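Taurine:2-oxoglutarate aminotransferase (Bifidobacterium kashiwanohense PV20-2, PDB 6JIX) probably transfers the amino group of taurine to 2-oxoglutarate, using pyridoxal 5'-phosphate as cofactor, as a class-III aminotransferase. Local coordinates at residues A[103-115]-A[289-301]. Residues are numbered along the deposited sequence; the frame is centred on the assembly and turned at random.
Sequences DPDFYQRVFFTNG and PLGGVVVSKRISD
Pro104 O takes a hydrogen bond from Lys297 NZ, just before strand 107-113 pairs antiparallel with strand 291-296. This pair forms one margin, within this chain, of the seven-stranded mixed sheet of the PLP-dependent aminotransferase fold. Phe106 O accepts from Lys297 N at 2.8 Å, in the carbonyl plane. Tyr107 lays CD1 3.8 Å from Val294 CG1, and its hydroxyl reaches Pro274 O. A beta bulge follows, and Gln108 N bonds Val295 O. With CG anti to the backbone N (chi1 -162°) and a bend at chi2, Gln108 brings OE1 to 2.7 Å from Lys297 NZ. With an alanine in place of Lys297, Pro104 O and Gln108 OE1 would probably lose the donor they share. The Arg109 chain runs over Ser300, whose OG lies at the guanidinium edge and takes a weak bond from NE. Arg109 NH2 hydrogen-bonds Ser16 O of the second subunit. Regular pairing then continues: Phe111 with Val293, Thr113 with Gly291. Phe112 CD1 meets Leu290 CD1 at 3.7 Å, beside Leu94 of helix 89-102. Gly115 touches the bound pyridoxal phosphate. Gly115 O accepts from Thr113 OG1 at 3.0 Å and meets Gly291 CA at 3.5 Å, in a nearly straight CA-H...O contact.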
# COMPACT_ATOMS: atom_id res chain seq x y z
N ASP A 103 20.27 8.81 -11.37
CA ASP A 103 21.48 8.71 -12.19
C ASP A 103 21.23 7.86 -13.43
O ASP A 103 21.15 6.63 -13.32
CB ASP A 103 22.62 8.11 -11.37
CG ASP A 103 23.91 7.98 -12.16
OD1 ASP A 103 24.94 7.67 -11.53
OD2 ASP A 103 23.89 8.18 -13.41
N PRO A 104 21.14 8.48 -14.62
CA PRO A 104 20.69 7.74 -15.81
C PRO A 104 21.72 6.76 -16.32
O PRO A 104 21.36 5.85 -17.09
CB PRO A 104 20.46 8.84 -16.87
CG PRO A 104 20.50 10.11 -16.15
CD PRO A 104 21.35 9.90 -14.92
N ASP A 105 22.97 6.90 -15.90
CA ASP A 105 24.01 5.97 -16.32
C ASP A 105 24.03 4.72 -15.46
O ASP A 105 24.62 3.72 -15.86
CB ASP A 105 25.40 6.62 -16.29
CG ASP A 105 25.48 7.88 -17.16
OD1 ASP A 105 24.82 7.90 -18.23
OD2 ASP A 105 26.18 8.84 -16.75
N PHE A 106 23.40 4.77 -14.29
CA PHE A 106 23.32 3.62 -13.41
C PHE A 106 21.93 2.99 -13.31
O PHE A 106 21.81 1.77 -13.36
CB PHE A 106 23.82 4.02 -12.02
CG PHE A 106 24.03 2.86 -11.13
CD1 PHE A 106 25.10 2.01 -11.34
CD2 PHE A 106 23.14 2.58 -10.11
CE1 PHE A 106 25.30 0.91 -10.53
CE2 PHE A 106 23.34 1.49 -9.29
CZ PHE A 106 24.42 0.65 -9.50
N TYR A 107 20.87 3.79 -13.17
CA TYR A 107 19.53 3.24 -12.97
C TYR A 107 18.78 3.18 -14.29
O TYR A 107 19.14 3.84 -15.27
CB TYR A 107 18.74 4.06 -11.94
CG TYR A 107 19.46 4.11 -10.62
CD1 TYR A 107 19.34 3.07 -9.69
CD2 TYR A 107 20.31 5.17 -10.31
CE1 TYR A 107 20.03 3.10 -8.48
CE2 TYR A 107 20.99 5.21 -9.11
CZ TYR A 107 20.85 4.18 -8.20
OH TYR A 107 21.54 4.24 -7.02
N GLN A 108 17.72 2.38 -14.30
CA GLN A 108 16.99 2.10 -15.53
C GLN A 108 15.48 2.22 -15.37
O GLN A 108 14.83 2.93 -16.15
CB GLN A 108 17.34 0.70 -16.04
CG GLN A 108 16.99 0.48 -17.50
CD GLN A 108 17.44 1.65 -18.37
OE1 GLN A 108 18.64 1.92 -18.49
NE2 GLN A 108 16.48 2.34 -18.98
N ARG A 109 14.90 1.55 -14.39
CA ARG A 109 13.45 1.46 -14.30
C ARG A 109 12.98 1.88 -12.91
O ARG A 109 13.77 2.00 -11.97
CB ARG A 109 12.97 0.05 -14.65
CG ARG A 109 13.51 -0.49 -15.95
CD ARG A 109 12.96 -1.88 -16.27
NE ARG A 109 13.29 -2.26 -17.64
CZ ARG A 109 12.59 -1.88 -18.70
NH1 ARG A 109 11.51 -1.13 -18.54
NH2 ARG A 109 12.97 -2.24 -19.92
N VAL A 110 11.68 2.12 -12.80
CA VAL A 110 11.02 2.43 -11.54
C VAL A 110 9.81 1.50 -11.37
O VAL A 110 9.01 1.33 -12.30
CB VAL A 110 10.59 3.91 -11.47
CG1 VAL A 110 9.73 4.15 -10.25
CG2 VAL A 110 11.82 4.79 -11.46
N PHE A 111 9.69 0.90 -10.19
CA PHE A 111 8.54 0.05 -9.87
C PHE A 111 7.64 0.82 -8.91
O PHE A 111 7.97 0.98 -7.73
CB PHE A 111 8.98 -1.27 -9.25
CG PHE A 111 7.84 -2.19 -8.97
CD1 PHE A 111 7.15 -2.81 -10.01
CD2 PHE A 111 7.40 -2.39 -7.68
CE1 PHE A 111 6.09 -3.64 -9.77
CE2 PHE A 111 6.33 -3.21 -7.43
CZ PHE A 111 5.67 -3.84 -8.49
N PHE A 112 6.49 1.28 -9.41
CA PHE A 112 5.63 2.15 -8.61
C PHE A 112 4.76 1.33 -7.67
O PHE A 112 4.19 0.30 -8.05
CB PHE A 112 4.77 3.02 -9.52
CG PHE A 112 5.53 4.15 -10.18
CD1 PHE A 112 6.11 5.16 -9.41
CD2 PHE A 112 5.66 4.21 -11.56
CE1 PHE A 112 6.82 6.19 -10.01
CE2 PHE A 112 6.37 5.24 -12.17
CZ PHE A 112 6.96 6.23 -11.39
N THR A 113 4.62 1.82 -6.44
CA THR A 113 3.82 1.20 -5.41
C THR A 113 2.89 2.25 -4.81
O THR A 113 2.79 3.36 -5.33
CB THR A 113 4.70 0.60 -4.32
OG1 THR A 113 5.39 1.67 -3.67
CG2 THR A 113 5.71 -0.36 -4.92
N ASN A 114 2.21 1.90 -3.73
CA ASN A 114 1.29 2.83 -3.10
C ASN A 114 1.91 3.64 -1.98
O ASN A 114 1.32 4.65 -1.57
CB ASN A 114 0.07 2.07 -2.57
CG ASN A 114 -0.87 1.70 -3.67
OD1 ASN A 114 -0.96 2.42 -4.66
ND2 ASN A 114 -1.54 0.55 -3.54
N GLY A 115 3.03 3.19 -1.42
CA GLY A 115 3.64 3.89 -0.32
C GLY A 115 5.01 3.34 -0.04
O GLY A 115 5.63 2.71 -0.90
N PRO A 289 -1.32 8.93 -2.68
CA PRO A 289 -0.44 7.81 -2.29
C PRO A 289 0.41 7.33 -3.45
O PRO A 289 -0.09 6.93 -4.50
CB PRO A 289 -1.44 6.73 -1.85
CG PRO A 289 -2.61 7.50 -1.37
CD PRO A 289 -2.72 8.70 -2.27
N LEU A 290 1.73 7.32 -3.24
CA LEU A 290 2.65 6.86 -4.26
C LEU A 290 3.97 6.49 -3.61
O LEU A 290 4.44 7.18 -2.70
CB LEU A 290 2.88 7.93 -5.34
CG LEU A 290 3.77 7.55 -6.52
CD1 LEU A 290 3.26 6.32 -7.28
CD2 LEU A 290 3.96 8.75 -7.46
N GLY A 291 4.54 5.38 -4.05
CA GLY A 291 5.85 4.96 -3.62
C GLY A 291 6.54 4.23 -4.76
O GLY A 291 5.97 4.16 -5.85
N GLY A 292 7.72 3.67 -4.53
CA GLY A 292 8.35 2.94 -5.61
C GLY A 292 9.72 2.40 -5.25
O GLY A 292 10.23 2.60 -4.13
N VAL A 293 10.29 1.69 -6.22
CA VAL A 293 11.64 1.15 -6.17
C VAL A 293 12.34 1.60 -7.45
O VAL A 293 11.84 1.34 -8.55
CB VAL A 293 11.68 -0.39 -6.07
CG1 VAL A 293 13.07 -0.86 -5.71
CG2 VAL A 293 10.65 -0.89 -5.07
N VAL A 294 13.47 2.27 -7.31
CA VAL A 294 14.33 2.57 -8.44
C VAL A 294 15.39 1.47 -8.52
O VAL A 294 16.08 1.18 -7.52
CB VAL A 294 14.99 3.95 -8.28
CG1 VAL A 294 15.70 4.31 -9.56
CG2 VAL A 294 13.94 4.97 -7.87
N VAL A 295 15.52 0.85 -9.68
CA VAL A 295 16.39 -0.30 -9.81
C VAL A 295 17.49 0.02 -10.82
O VAL A 295 17.28 0.77 -11.78
CB VAL A 295 15.61 -1.58 -10.20
CG1 VAL A 295 14.42 -1.78 -9.27
CG2 VAL A 295 15.15 -1.53 -11.64
N SER A 296 18.66 -0.55 -10.58
CA SER A 296 19.83 -0.42 -11.43
C SER A 296 19.60 -1.05 -12.81
O SER A 296 18.66 -1.82 -13.04
CB SER A 296 21.00 -1.11 -10.76
OG SER A 296 20.72 -2.50 -10.73
N LYS A 297 20.49 -0.71 -13.76
CA LYS A 297 20.46 -1.37 -15.06
C LYS A 297 20.63 -2.87 -14.93
O LYS A 297 19.92 -3.64 -15.57
CB LYS A 297 21.55 -0.81 -15.97
CG LYS A 297 21.16 0.44 -16.77
CD LYS A 297 22.39 1.17 -17.34
CE LYS A 297 22.17 2.68 -17.43
NZ LYS A 297 21.11 3.09 -18.42
N ARG A 298 21.56 -3.32 -14.08
CA ARG A 298 21.74 -4.76 -13.90
C ARG A 298 20.44 -5.41 -13.47
O ARG A 298 20.00 -6.40 -14.06
CB ARG A 298 22.86 -5.05 -12.88
N ILE A 299 19.79 -4.85 -12.44
CA ILE A 299 18.52 -5.41 -11.97
C ILE A 299 17.46 -5.33 -13.06
O ILE A 299 16.68 -6.27 -13.25
CB ILE A 299 18.08 -4.70 -10.68
CG1 ILE A 299 19.05 -5.05 -9.52
CG2 ILE A 299 16.64 -5.03 -10.35
CD1 ILE A 299 18.74 -4.35 -8.20
N SER A 300 17.39 -4.21 -13.78
CA SER A 300 16.45 -4.13 -14.90
C SER A 300 16.72 -5.24 -15.91
O SER A 300 15.79 -5.88 -16.42
CB SER A 300 16.52 -2.75 -15.55
OG SER A 300 15.82 -2.70 -16.78
N ASP A 301 18.00 -5.50 -16.19
CA ASP A 301 18.37 -6.57 -17.11
C ASP A 301 17.87 -7.91 -16.60
O ASP A 301 17.34 -8.71 -17.39
CB ASP A 301 19.89 -6.64 -17.27
CG ASP A 301 20.44 -5.58 -18.23
OD1 ASP A 301 19.64 -4.89 -18.90
OD2 ASP A 301 21.68 -5.45 -18.29
O HOH W 1 -0.23 4.47 -6.19